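Local coordinates for protein amide synthase (Vibrio cholerae, PDB 1L5A) that forms amide bonds as a stand-alone nonribosomal peptide synthetase condensation enzyme in the biosynthesis of vibriobactin, at residues 158-164 with 266-272; 86-90 with 109-113; 253-259 with 328-334; 211-215 with 373-377; 37-41 with 144-149. All coordinates share one frame. Residues are numbered along the deposited sequence.

Interaction 1. Residues 158-164 with 266-272; sequences FKPYQSY and SVAANVP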
# COMPACT_ATOMS: atom_id res chain seq x y z
N PHE A 158 7.94 17.83 14.19
CA PHE A 158 7.78 17.55 12.77
C PHE A 158 8.88 16.54 12.43
O PHE A 158 9.95 16.58 13.02
CB PHE A 158 8.01 18.84 11.97
CG PHE A 158 6.92 19.86 12.13
CD1 PHE A 158 7.23 21.19 12.44
CD2 PHE A 158 5.59 19.52 11.91
CE1 PHE A 158 6.23 22.16 12.53
CE2 PHE A 158 4.58 20.49 11.99
CZ PHE A 158 4.90 21.81 12.30
N LYS A 159 8.61 15.64 11.49
CA LYS A 159 9.61 14.67 11.08
C LYS A 159 10.63 15.44 10.25
O LYS A 159 10.31 16.48 9.68
CB LYS A 159 8.97 13.59 10.21
CG LYS A 159 7.78 12.86 10.83
CD LYS A 159 8.20 11.62 11.60
CE LYS A 159 6.99 10.92 12.24
NZ LYS A 159 5.90 10.53 11.28
N PRO A 160 11.88 14.96 10.16
CA PRO A 160 12.87 15.70 9.36
C PRO A 160 12.49 15.75 7.90
O PRO A 160 11.82 14.85 7.41
CB PRO A 160 14.18 14.92 9.59
CG PRO A 160 13.73 13.59 10.11
CD PRO A 160 12.53 13.88 10.93
N TYR A 161 12.92 16.81 7.21
CA TYR A 161 12.60 16.97 5.80
C TYR A 161 13.18 15.79 5.02
O TYR A 161 12.61 15.36 4.02
CB TYR A 161 13.17 18.29 5.25
CG TYR A 161 12.77 18.58 3.80
CD1 TYR A 161 11.44 18.83 3.46
CD2 TYR A 161 13.72 18.63 2.78
CE1 TYR A 161 11.07 19.12 2.17
CE2 TYR A 161 13.36 18.94 1.47
CZ TYR A 161 12.03 19.18 1.18
OH TYR A 161 11.66 19.55 -0.09
N GLN A 162 14.31 15.29 5.50
CA GLN A 162 15.00 14.15 4.89
C GLN A 162 14.10 12.92 4.79
O GLN A 162 14.23 12.11 3.87
CB GLN A 162 16.26 13.81 5.69
CG GLN A 162 17.08 12.64 5.13
CD GLN A 162 17.58 12.90 3.72
OE1 GLN A 162 17.87 14.04 3.35
NE2 GLN A 162 17.69 11.84 2.92
N SER A 163 13.19 12.75 5.75
CA SER A 163 12.30 11.60 5.69
C SER A 163 11.38 11.77 4.47
O SER A 163 11.05 10.78 3.80
CB SER A 163 11.46 11.48 6.96
OG SER A 163 12.26 11.10 8.07
N TYR A 164 10.97 13.01 4.21
CA TYR A 164 10.11 13.28 3.06
C TYR A 164 10.90 13.04 1.76
O TYR A 164 10.41 12.41 0.83
CB TYR A 164 9.60 14.72 3.09
CG TYR A 164 8.89 15.15 1.83
CD1 TYR A 164 7.66 14.60 1.48
CD2 TYR A 164 9.51 16.01 0.93
CE1 TYR A 164 7.06 14.90 0.25
CE2 TYR A 164 8.92 16.32 -0.30
CZ TYR A 164 7.70 15.75 -0.64
OH TYR A 164 7.16 15.99 -1.88
N SER A 266 0.93 10.66 3.67
CA SER A 266 2.37 10.85 3.57
C SER A 266 3.03 11.47 4.79
O SER A 266 2.39 12.15 5.60
CB SER A 266 2.69 11.72 2.35
OG SER A 266 4.03 12.18 2.37
N VAL A 267 4.33 11.26 4.91
CA VAL A 267 5.05 11.82 6.04
C VAL A 267 5.05 13.35 5.91
O VAL A 267 5.36 14.07 6.85
CB VAL A 267 6.48 11.26 6.09
CG1 VAL A 267 7.31 11.84 4.95
CG2 VAL A 267 7.08 11.52 7.46
N ALA A 268 4.68 13.83 4.73
CA ALA A 268 4.62 15.26 4.47
C ALA A 268 3.53 15.85 5.36
O ALA A 268 3.45 17.07 5.54
CB ALA A 268 4.29 15.53 2.98
N ALA A 269 2.69 14.99 5.91
CA ALA A 269 1.62 15.47 6.78
C ALA A 269 2.24 16.01 8.05
O ALA A 269 1.57 16.69 8.83
CB ALA A 269 0.65 14.36 7.10
N ASN A 270 3.51 15.69 8.26
CA ASN A 270 4.23 16.15 9.44
C ASN A 270 5.54 16.79 9.05
O ASN A 270 6.51 16.72 9.79
CB ASN A 270 4.52 14.98 10.39
CG ASN A 270 3.29 14.20 10.73
OD1 ASN A 270 3.07 13.12 10.18
ND2 ASN A 270 2.47 14.75 11.61
N VAL A 271 5.57 17.42 7.89
CA VAL A 271 6.78 18.07 7.43
C VAL A 271 6.40 19.31 6.65
O VAL A 271 6.00 19.22 5.49
CB VAL A 271 7.61 17.17 6.49
CG1 VAL A 271 8.93 17.83 6.19
CG2 VAL A 271 7.83 15.82 7.11
N PRO A 272 6.48 20.47 7.29
CA PRO A 272 6.13 21.71 6.60
C PRO A 272 7.07 21.84 5.40
O PRO A 272 8.26 21.58 5.52
CB PRO A 272 6.37 22.77 7.66
CG PRO A 272 5.99 22.05 8.94
CD PRO A 272 6.67 20.70 8.74

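Interaction 2. Residues 86-90 with 109-113; sequences AWRQI and QVYRL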
# COMPACT_ATOMS: atom_id res chain seq x y z
N ALA A 86 5.78 48.80 14.25
CA ALA A 86 5.83 47.40 13.89
C ALA A 86 5.53 47.22 12.39
O ALA A 86 6.30 46.58 11.66
CB ALA A 86 4.85 46.59 14.75
N TRP A 87 4.43 47.82 11.91
CA TRP A 87 4.08 47.70 10.50
C TRP A 87 5.07 48.28 9.49
O TRP A 87 5.08 47.86 8.34
CB TRP A 87 2.68 48.24 10.24
CG TRP A 87 1.65 47.27 10.73
CD1 TRP A 87 1.04 47.27 11.95
CD2 TRP A 87 1.18 46.10 10.05
NE1 TRP A 87 0.22 46.17 12.07
CE2 TRP A 87 0.29 45.43 10.92
CE3 TRP A 87 1.42 45.55 8.78
CZ2 TRP A 87 -0.35 44.24 10.57
CZ3 TRP A 87 0.79 44.37 8.44
CH2 TRP A 87 -0.10 43.73 9.33
N ARG A 88 5.90 49.24 9.89
CA ARG A 88 6.87 49.78 8.94
C ARG A 88 7.90 48.70 8.68
O ARG A 88 8.39 48.55 7.56
CB ARG A 88 7.62 51.00 9.49
CG ARG A 88 6.82 52.25 9.67
CD ARG A 88 7.65 53.31 10.38
NE ARG A 88 6.88 54.53 10.61
CZ ARG A 88 7.25 55.51 11.42
NH1 ARG A 88 8.40 55.42 12.08
NH2 ARG A 88 6.48 56.58 11.57
N GLN A 89 8.24 47.96 9.73
CA GLN A 89 9.24 46.92 9.59
C GLN A 89 8.67 45.71 8.89
O GLN A 89 9.39 44.98 8.21
CB GLN A 89 9.80 46.53 10.97
CG GLN A 89 10.51 47.68 11.68
CD GLN A 89 11.15 47.24 12.96
OE1 GLN A 89 12.24 46.67 12.96
NE2 GLN A 89 10.46 47.46 14.08
N ILE A 90 7.37 45.49 9.04
CA ILE A 90 6.78 44.36 8.35
C ILE A 90 6.78 44.66 6.85
O ILE A 90 7.12 43.80 6.03
CB ILE A 90 5.35 44.08 8.86
CG1 ILE A 90 5.43 43.48 10.27
CG2 ILE A 90 4.63 43.14 7.90
CD1 ILE A 90 4.10 43.13 10.89
N GLN A 109 9.38 37.78 12.98
CA GLN A 109 9.42 38.96 13.80
C GLN A 109 8.29 38.91 14.83
O GLN A 109 7.19 38.47 14.50
CB GLN A 109 9.27 40.19 12.91
CG GLN A 109 10.30 40.34 11.78
CD GLN A 109 9.87 41.39 10.71
OE1 GLN A 109 9.04 42.28 10.97
NE2 GLN A 109 10.45 41.27 9.50
N VAL A 110 8.56 39.33 16.06
CA VAL A 110 7.53 39.34 17.09
C VAL A 110 7.48 40.72 17.74
O VAL A 110 8.52 41.30 18.04
CB VAL A 110 7.79 38.32 18.21
CG1 VAL A 110 6.62 38.31 19.18
CG2 VAL A 110 7.99 36.93 17.63
N TYR A 111 6.28 41.22 18.00
CA TYR A 111 6.15 42.53 18.62
C TYR A 111 5.19 42.57 19.79
O TYR A 111 4.04 42.17 19.67
CB TYR A 111 5.66 43.59 17.63
CG TYR A 111 6.49 43.73 16.40
CD1 TYR A 111 6.16 43.05 15.23
CD2 TYR A 111 7.64 44.51 16.41
CE1 TYR A 111 6.96 43.13 14.09
CE2 TYR A 111 8.45 44.60 15.29
CZ TYR A 111 8.11 43.91 14.13
OH TYR A 111 8.95 43.93 13.04
N ARG A 112 5.67 43.06 20.91
CA ARG A 112 4.82 43.23 22.07
C ARG A 112 4.38 44.69 21.90
O ARG A 112 5.17 45.61 22.07
CB ARG A 112 5.61 43.03 23.37
CG ARG A 112 4.78 43.22 24.65
CD ARG A 112 5.58 42.82 25.90
NE ARG A 112 5.08 43.49 27.10
CZ ARG A 112 4.29 42.94 28.02
NH1 ARG A 112 3.88 41.68 27.90
NH2 ARG A 112 3.90 43.67 29.05
N LEU A 113 3.13 44.89 21.51
CA LEU A 113 2.60 46.23 21.31
C LEU A 113 2.17 46.82 22.64
O LEU A 113 2.41 47.99 22.93
CB LEU A 113 1.42 46.17 20.35
CG LEU A 113 1.77 45.56 18.98
CD1 LEU A 113 0.50 45.33 18.17
CD2 LEU A 113 2.72 46.49 18.25

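Interaction 3. Residues 253-259 with 328-334; sequences APWLWLP and YFMSPFI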
# COMPACT_ATOMS: atom_id res chain seq x y z
N ALA A 253 -15.21 26.59 -20.91
CA ALA A 253 -14.06 26.21 -20.11
C ALA A 253 -14.31 24.78 -19.63
O ALA A 253 -15.06 24.55 -18.68
CB ALA A 253 -13.90 27.16 -18.92
N PRO A 254 -13.70 23.80 -20.30
CA PRO A 254 -13.92 22.42 -19.87
C PRO A 254 -13.17 22.03 -18.60
O PRO A 254 -13.50 21.03 -17.97
CB PRO A 254 -13.46 21.61 -21.09
CG PRO A 254 -12.39 22.46 -21.66
CD PRO A 254 -12.94 23.86 -21.56
N TRP A 255 -12.17 22.81 -18.21
CA TRP A 255 -11.41 22.47 -17.03
C TRP A 255 -11.55 23.38 -15.81
O TRP A 255 -11.77 24.59 -15.94
CB TRP A 255 -9.95 22.38 -17.40
CG TRP A 255 -9.66 21.39 -18.48
CD1 TRP A 255 -9.48 21.65 -19.81
CD2 TRP A 255 -9.40 19.99 -18.30
NE1 TRP A 255 -9.11 20.50 -20.47
CE2 TRP A 255 -9.05 19.47 -19.56
CE3 TRP A 255 -9.42 19.14 -17.19
CZ2 TRP A 255 -8.72 18.12 -19.75
CZ3 TRP A 255 -9.09 17.80 -17.37
CH2 TRP A 255 -8.74 17.31 -18.64
N LEU A 256 -11.43 22.77 -14.63
CA LEU A 256 -11.45 23.49 -13.34
C LEU A 256 -10.18 23.02 -12.66
O LEU A 256 -10.01 21.83 -12.46
CB LEU A 256 -12.63 23.07 -12.48
CG LEU A 256 -13.28 24.13 -11.59
CD1 LEU A 256 -13.91 23.44 -10.39
CD2 LEU A 256 -12.27 25.18 -11.13
N TRP A 257 -9.28 23.93 -12.30
CA TRP A 257 -8.04 23.53 -11.65
C TRP A 257 -8.19 23.53 -10.15
O TRP A 257 -8.84 24.41 -9.58
CB TRP A 257 -6.89 24.43 -12.07
CG TRP A 257 -6.47 24.25 -13.50
CD1 TRP A 257 -7.07 24.78 -14.61
CD2 TRP A 257 -5.35 23.49 -13.98
NE1 TRP A 257 -6.40 24.40 -15.74
CE2 TRP A 257 -5.34 23.60 -15.39
CE3 TRP A 257 -4.36 22.72 -13.35
CZ2 TRP A 257 -4.38 22.98 -16.19
CZ3 TRP A 257 -3.39 22.09 -14.15
CH2 TRP A 257 -3.41 22.23 -15.55
N LEU A 258 -7.56 22.53 -9.53
CA LEU A 258 -7.58 22.30 -8.08
C LEU A 258 -6.20 22.15 -7.49
O LEU A 258 -5.24 21.79 -8.18
CB LEU A 258 -8.26 20.98 -7.74
CG LEU A 258 -9.67 20.68 -8.13
CD1 LEU A 258 -9.95 19.23 -7.83
CD2 LEU A 258 -10.60 21.59 -7.36
N PRO A 259 -6.09 22.40 -6.19
CA PRO A 259 -4.78 22.23 -5.58
C PRO A 259 -4.90 20.95 -4.74
O PRO A 259 -5.78 20.87 -3.87
CB PRO A 259 -4.62 23.49 -4.72
CG PRO A 259 -5.98 23.70 -4.20
CD PRO A 259 -6.92 23.32 -5.38
N TYR A 328 1.06 25.34 -18.23
CA TYR A 328 -0.38 25.38 -18.41
C TYR A 328 -0.97 26.61 -17.73
O TYR A 328 -0.48 27.08 -16.68
CB TYR A 328 -1.04 24.16 -17.79
CG TYR A 328 -0.75 22.85 -18.48
CD1 TYR A 328 -0.33 21.74 -17.75
CD2 TYR A 328 -0.97 22.70 -19.84
CE1 TYR A 328 -0.14 20.51 -18.37
CE2 TYR A 328 -0.79 21.48 -20.46
CZ TYR A 328 -0.38 20.40 -19.73
OH TYR A 328 -0.23 19.19 -20.34
N PHE A 329 -2.06 27.11 -18.31
CA PHE A 329 -2.76 28.24 -17.75
C PHE A 329 -3.74 27.61 -16.77
O PHE A 329 -4.80 27.15 -17.16
CB PHE A 329 -3.51 29.00 -18.84
CG PHE A 329 -4.21 30.23 -18.37
CD1 PHE A 329 -3.49 31.25 -17.76
CD2 PHE A 329 -5.58 30.40 -18.57
CE1 PHE A 329 -4.11 32.44 -17.35
CE2 PHE A 329 -6.22 31.59 -18.17
CZ PHE A 329 -5.48 32.61 -17.55
N MET A 330 -3.37 27.56 -15.50
CA MET A 330 -4.26 26.92 -14.52
C MET A 330 -5.44 27.77 -14.12
O MET A 330 -5.55 28.21 -12.98
CB MET A 330 -3.46 26.47 -13.30
CG MET A 330 -2.46 25.38 -13.68
SD MET A 330 -1.08 25.16 -12.56
CE MET A 330 0.21 24.46 -13.68
N SER A 331 -6.35 27.99 -15.06
CA SER A 331 -7.54 28.78 -14.79
C SER A 331 -8.71 28.25 -15.61
O SER A 331 -8.54 27.80 -16.72
CB SER A 331 -7.29 30.24 -15.14
OG SER A 331 -8.40 31.04 -14.76
N PRO A 332 -9.92 28.29 -15.05
CA PRO A 332 -10.30 28.78 -13.72
C PRO A 332 -9.76 27.88 -12.59
O PRO A 332 -9.55 26.68 -12.77
CB PRO A 332 -11.83 28.82 -13.79
CG PRO A 332 -12.16 27.74 -14.74
CD PRO A 332 -11.11 27.90 -15.83
N PHE A 333 -9.56 28.46 -11.42
CA PHE A 333 -8.97 27.75 -10.29
C PHE A 333 -9.81 27.87 -9.02
O PHE A 333 -10.35 28.94 -8.72
CB PHE A 333 -7.59 28.35 -10.04
CG PHE A 333 -6.69 27.51 -9.19
CD1 PHE A 333 -5.73 26.70 -9.77
CD2 PHE A 333 -6.81 27.54 -7.80
CE1 PHE A 333 -4.88 25.92 -8.97
CE2 PHE A 333 -5.97 26.76 -7.00
CZ PHE A 333 -5.00 25.95 -7.58
N ILE A 334 -9.94 26.77 -8.28
CA ILE A 334 -10.71 26.82 -7.03
C ILE A 334 -9.83 26.45 -5.83
O ILE A 334 -8.97 25.58 -5.90
CB ILE A 334 -11.99 25.95 -7.12
CG1 ILE A 334 -12.83 26.13 -5.86
CG2 ILE A 334 -11.64 24.49 -7.31
CD1 ILE A 334 -14.20 25.55 -5.96

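Interaction 4. Residues 211-215 with 373-377; sequences LSYTL and ELCLD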
# COMPACT_ATOMS: atom_id res chain seq x y z
N LEU A 211 -13.56 40.49 -4.90
CA LEU A 211 -14.82 40.79 -4.24
C LEU A 211 -15.16 39.59 -3.37
O LEU A 211 -14.90 38.45 -3.75
CB LEU A 211 -15.92 40.98 -5.27
CG LEU A 211 -16.96 42.03 -4.90
CD1 LEU A 211 -16.30 43.41 -5.04
CD2 LEU A 211 -18.18 41.91 -5.80
N SER A 212 -15.74 39.85 -2.20
CA SER A 212 -16.10 38.79 -1.28
C SER A 212 -17.59 38.76 -1.02
O SER A 212 -18.21 39.80 -0.79
CB SER A 212 -15.38 38.98 0.06
OG SER A 212 -13.97 38.99 -0.12
N TYR A 213 -18.16 37.56 -1.08
CA TYR A 213 -19.57 37.36 -0.83
C TYR A 213 -19.73 36.31 0.26
O TYR A 213 -19.24 35.19 0.14
CB TYR A 213 -20.28 36.89 -2.10
CG TYR A 213 -21.69 36.37 -1.86
CD1 TYR A 213 -22.67 37.18 -1.28
CD2 TYR A 213 -22.05 35.08 -2.24
CE1 TYR A 213 -23.98 36.71 -1.09
CE2 TYR A 213 -23.35 34.60 -2.05
CZ TYR A 213 -24.30 35.42 -1.48
OH TYR A 213 -25.58 34.94 -1.31
N THR A 214 -20.39 36.69 1.35
CA THR A 214 -20.60 35.78 2.47
C THR A 214 -21.83 34.93 2.22
O THR A 214 -22.93 35.45 2.01
CB THR A 214 -20.77 36.54 3.80
OG1 THR A 214 -19.57 37.28 4.09
CG2 THR A 214 -21.04 35.56 4.93
N LEU A 215 -21.63 33.62 2.24
CA LEU A 215 -22.71 32.68 2.02
C LEU A 215 -23.69 32.68 3.18
O LEU A 215 -23.31 32.70 4.35
CB LEU A 215 -22.16 31.27 1.82
CG LEU A 215 -21.27 31.13 0.59
CD1 LEU A 215 -20.62 29.77 0.58
CD2 LEU A 215 -22.10 31.34 -0.67
N GLU A 373 -18.85 30.83 9.53
CA GLU A 373 -19.02 31.76 8.43
C GLU A 373 -18.18 31.24 7.28
O GLU A 373 -17.03 30.84 7.46
CB GLU A 373 -18.57 33.16 8.83
CG GLU A 373 -18.70 34.18 7.71
CD GLU A 373 -18.28 35.57 8.14
OE1 GLU A 373 -17.29 35.69 8.88
OE2 GLU A 373 -18.94 36.55 7.71
N LEU A 374 -18.77 31.21 6.09
CA LEU A 374 -18.09 30.75 4.90
C LEU A 374 -18.21 31.82 3.82
O LEU A 374 -19.32 32.13 3.38
CB LEU A 374 -18.73 29.46 4.39
CG LEU A 374 -18.11 28.86 3.14
CD1 LEU A 374 -16.72 28.34 3.46
CD2 LEU A 374 -19.01 27.75 2.63
N CYS A 375 -17.07 32.37 3.41
CA CYS A 375 -17.07 33.41 2.38
C CYS A 375 -16.48 32.93 1.06
O CYS A 375 -15.67 31.99 1.02
CB CYS A 375 -16.30 34.64 2.87
SG CYS A 375 -16.88 35.26 4.45
N LEU A 376 -16.91 33.57 -0.02
CA LEU A 376 -16.44 33.27 -1.36
C LEU A 376 -15.71 34.49 -1.88
O LEU A 376 -16.25 35.59 -1.84
CB LEU A 376 -17.60 32.96 -2.30
CG LEU A 376 -17.27 33.05 -3.80
CD1 LEU A 376 -16.17 32.07 -4.14
CD2 LEU A 376 -18.49 32.76 -4.64
N ASP A 377 -14.48 34.30 -2.34
CA ASP A 377 -13.71 35.40 -2.88
C ASP A 377 -13.48 35.15 -4.35
O ASP A 377 -12.92 34.10 -4.71
CB ASP A 377 -12.35 35.51 -2.19
CG ASP A 377 -12.46 35.66 -0.70
OD1 ASP A 377 -13.39 36.36 -0.23
OD2 ASP A 377 -11.59 35.10 0.02

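Interaction 5. Residues 37-41 with 144-149; sequences LLLRA and HYQSLL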
# COMPACT_ATOMS: atom_id res chain seq x y z
N LEU A 37 6.99 32.95 26.96
CA LEU A 37 6.64 31.62 26.49
C LEU A 37 6.28 31.57 24.98
O LEU A 37 6.58 30.58 24.29
CB LEU A 37 5.50 31.03 27.34
CG LEU A 37 5.83 30.75 28.84
CD1 LEU A 37 4.71 29.92 29.45
CD2 LEU A 37 7.14 30.00 29.00
N LEU A 38 5.68 32.64 24.46
CA LEU A 38 5.33 32.68 23.04
C LEU A 38 6.62 32.68 22.24
O LEU A 38 6.76 31.94 21.26
CB LEU A 38 4.52 33.94 22.71
CG LEU A 38 3.92 34.23 21.31
CD1 LEU A 38 5.02 34.59 20.37
CD2 LEU A 38 3.14 33.04 20.79
N LEU A 39 7.59 33.48 22.67
CA LEU A 39 8.87 33.55 22.00
C LEU A 39 9.57 32.19 21.98
O LEU A 39 10.14 31.79 20.96
CB LEU A 39 9.78 34.59 22.66
CG LEU A 39 9.46 36.08 22.53
CD1 LEU A 39 10.61 36.87 23.11
CD2 LEU A 39 9.27 36.48 21.08
N ARG A 40 9.54 31.49 23.11
CA ARG A 40 10.15 30.17 23.21
C ARG A 40 9.39 29.25 22.25
O ARG A 40 9.99 28.50 21.47
CB ARG A 40 10.02 29.65 24.64
CG ARG A 40 10.47 28.22 24.84
CD ARG A 40 11.97 28.08 24.70
NE ARG A 40 12.43 26.73 25.04
CZ ARG A 40 13.63 26.27 24.72
NH1 ARG A 40 14.49 27.04 24.06
NH2 ARG A 40 13.97 25.04 25.06
N ALA A 41 8.06 29.30 22.34
CA ALA A 41 7.22 28.50 21.47
C ALA A 41 7.58 28.72 20.00
O ALA A 41 7.73 27.75 19.26
CB ALA A 41 5.75 28.84 21.69
N HIS A 144 3.17 24.24 20.94
CA HIS A 144 4.25 24.51 21.86
C HIS A 144 3.86 25.53 22.92
O HIS A 144 4.22 25.37 24.09
CB HIS A 144 5.49 24.98 21.12
CG HIS A 144 6.31 23.86 20.54
ND1 HIS A 144 6.75 22.80 21.29
CD2 HIS A 144 6.82 23.68 19.29
CE1 HIS A 144 7.50 22.01 20.54
NE2 HIS A 144 7.56 22.52 19.33
N TYR A 145 3.11 26.57 22.53
CA TYR A 145 2.70 27.57 23.52
C TYR A 145 1.85 26.93 24.63
O TYR A 145 2.09 27.16 25.81
CB TYR A 145 1.90 28.72 22.88
CG TYR A 145 1.54 29.81 23.88
CD1 TYR A 145 2.49 30.73 24.31
CD2 TYR A 145 0.25 29.89 24.43
CE1 TYR A 145 2.17 31.70 25.27
CE2 TYR A 145 -0.08 30.85 25.39
CZ TYR A 145 0.89 31.76 25.80
OH TYR A 145 0.60 32.72 26.75
N GLN A 146 0.87 26.14 24.24
CA GLN A 146 -0.00 25.50 25.21
C GLN A 146 0.79 24.61 26.15
O GLN A 146 0.52 24.56 27.34
CB GLN A 146 -1.08 24.69 24.50
CG GLN A 146 -2.03 23.91 25.41
CD GLN A 146 -2.64 24.76 26.51
OE1 GLN A 146 -3.06 25.90 26.27
NE2 GLN A 146 -2.71 24.20 27.71
N SER A 147 1.78 23.90 25.60
CA SER A 147 2.59 23.01 26.40
C SER A 147 3.38 23.82 27.40
O SER A 147 3.42 23.49 28.57
CB SER A 147 3.56 22.20 25.54
OG SER A 147 2.92 21.12 24.90
N LEU A 148 4.00 24.90 26.94
CA LEU A 148 4.79 25.71 27.84
C LEU A 148 3.93 26.31 28.93
O LEU A 148 4.31 26.32 30.10
CB LEU A 148 5.52 26.80 27.07
CG LEU A 148 6.63 26.19 26.19
CD1 LEU A 148 7.06 27.17 25.07
CD2 LEU A 148 7.80 25.81 27.09
N LEU A 149 2.75 26.80 28.55
CA LEU A 149 1.86 27.43 29.51
C LEU A 149 1.33 26.44 30.54
O LEU A 149 1.25 26.76 31.72
CB LEU A 149 0.69 28.07 28.77
CG LEU A 149 -0.21 29.05 29.52
CD1 LEU A 149 0.55 30.35 29.82
CD2 LEU A 149 -1.44 29.36 28.66

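Interaction 1. Residues 158-164 with 266-272
Phe-158 lays one face of its ring over Pro-272: Pro-272 CG sits 3.5 Å from the ring centroid, almost on the ring normal, a clear CH-pi contact, and Phe-158 CG lies 3.5 Å from Pro-272 CD. Just beside this pair the two backbones meet at their single cross-segment hydrogen bond, Lys-159 N to Asn-270 O at 2.9 Å. Lys-159 then lends its aliphatic chain, with CG 3.7 Å from Val-267 CG2. Further along, where the chain turns into helix 161-172, Val-271 CG1 reaches the edge of the Tyr-161 ring at CD1 (3.8 Å). Val-267 CG1 comes within 3.7 Å of Tyr-164 CA, and Tyr-164 CD1 lies 3.8 Å from Ala-268 CB. The 266-272 segment, in the loop between strands 255-260 and 277-282, carries a short 3-10 turn at 267-269, consistent with the floor loop by which the C-terminal lobe of condensation domains crosses to the N-terminal lobe. Its start is tied down separately, since Ser-266 OG and Val-267 N both hydrogen-bond to the carboxylate of Glu-167, farther along helix 161-172, while Pro-272 also touches Leu-136 of helix 131-150. Between the two segments themselves there is one backbone bond and otherwise apolar and CH-pi packing, so fit counts for more than charge there; carboxylate anchoring, as from Glu-167, comes from outside them.

Interaction 2. Residues 86-90 with 109-113
This is a helix-on-sheet contact, buried and purely van der Waals, in which helix 82-94 packs along strand 107-114 of the five-stranded sheet. The short axes run nearly antiparallel, at 170°, and come within 10.1 Å. Tyr-111 is the centrepiece: Ala-86 CB stands over one face of its ring, 3.7 Å from the centroid and 13° off the normal, a CH-pi contact that the small alanine allows. The same methyl meets Leu-113 CD2 at 4.1 Å, and Ile-90 CG1 approaches Tyr-111 CE1 at 4.1 Å. The helix is the connection of a beta-alpha-beta unit, entered from strand 72-75 and left into the neighbouring parallel strand 107-114. The polar ends find their partners within the strand or in strand 72-75, not across the two segments. Tyr-111 OH donates to Gln-109 OE1 at 2.6 Å within the strand, and Gln-89 OE1 is hydrogen-bonded to Gln-74 of strand 72-75. The first of these bonds holds the phenol beneath the helix, where Gln-89 CB packs 3.4 Å from Tyr-111 OH.

Interaction 3. Residues 253-259 with 328-334
Here two sheets of the C-terminal lobe are joined: strand 255-260, paired on its other side with strand 277-282, meets the start of strand 333-337, an outer strand of the four-stranded sheet, through a single parallel beta bridge. Its two hydrogen bonds are close to linear, Trp-257 N to Pro-332 O at 2.8 Å and Ile-334 N to Trp-257 O at 2.9 Å, so Trp-257 is clasped by the residues flanking Phe-333. Before the bridge segment 328-334 bends sharply. Met-330 is the centre of an inverse gamma turn, closed by Ser-331 N to Phe-329 O at 2.7 Å, and a cis peptide precedes Pro-332. The aromatic contacts lie next to that bend: Met-330 CG lies over the six-membered ring of Trp-257, 3.4 Å from its centroid, and the sulfur adds an oblique Met-aromatic contact at 4.6 Å from SD to the same centroid. Apolar packing fills the rest. Leu-256 CD2 reaches Ile-334 CG2 at 3.9 Å, with Cys-242 of helix 234-249 touching both residues, and Pro-259 CB touches Phe-333 CZ at 3.8 Å. Trp-257 O also lies over one face of the Phe-333 ring and receives a CA-H...O contact from Phe-333 CA at 3.4 Å.

Interaction 4. Residues 211-215 with 373-377
Ser-212 OG donates to Asp-377 OD1 at 2.7 Å, and the same carboxylate oxygen is in a salt bridge with Arg-367 of strand 362-368, so the aspartate links three neighbouring strands. The backbones add three hydrogen bonds. Tyr-213 and Leu-376 form a hydrogen-bonded antiparallel pair, with Tyr-213 N to Leu-376 O and Leu-376 N to Tyr-213 O both at 2.8 Å; Leu-215 N to Leu-374 O, at 3.0 Å, extends the pairing. On either side of that pair, Ser-212 with Asp-377 and Thr-214 with Cys-375 are non-hydrogen-bonded pairs, whose side chains make the more polar face. The opposite face carries Tyr-213 and Leu-376, which pack on Pro-398 and Phe-397 of helix 387-409. Leu-215 CD1 presses on Leu-374 CD2 at 3.3 Å, against helix 217-229. The short axes come within 4.6 Å and run at 152°, an antiparallel pair at the edge of the four-stranded sheet with helices packed beside it, as in the chloramphenicol acetyltransferase-like C-terminal lobe of condensation domains.

Interaction 5. Residues 37-41 with 144-149
Two helical segments cross obliquely, with their short axes 8.6 Å apart at closest and 133° between their N-to-C directions. The backbones come together most at Ala-41 and His-144, whose CA atoms are 5.0 Å apart, and there the small methyl is what lets them in: Ala-41 CB lies 3.6 Å from Tyr-145 N and 3.9 Å from His-144 CB. Toward the other end the helices diverge slightly and leucines fill the space. Leu-148 CD1 packs on Leu-37 O at 3.5 Å and on Arg-40 CG at 3.6 Å, while Leu-37 CD1 reaches Leu-149 CA at 3.8 Å. Both helices, 35-47 and 131-150, belong to the N-terminal lobe, whose fold resembles chloramphenicol acetyltransferase; helix 131-150 begins at the end of the HHxxxDG sequence that marks the active site of condensation domains. Tyr-145 turns the edge of its ring to helix 35-47, with CD1 3.7 Å from Leu-38 CA. The ring also makes an edge-to-face pair with Phe-344, and its hydroxyl is hydrogen-bonded to the backbone N of Asp-34, just ahead of helix 35-47. At the close-packed end His-144 NE2 is hydrogen-bonded to Glu-48, just past the end of that helix.

How the interactions relate
Interactions 2 and 5 both build the N-terminal lobe and touch directly: Val-110 CG2 packs 3.7 Å from Leu-39 CD2, so strand 107-114 has helix 82-94 on one face and helix 35-47 on the other. Both rely on apolar side-chain packing, but interaction 2 is buried, while interaction 5, like 1, 3 and 4, is only partly so. Interactions 3 and 4 share the four-stranded sheet, at its two outer strands, and add backbone hydrogen bonding; no touching residue of interaction 3 is exposed, whereas interaction 4 has several and includes a salt-bridged aspartate. Interaction 1 mixes a lone backbone bond with packing. Glu-48 joins it to interaction 5, hydrogen-bonding Phe-158 N and His-144.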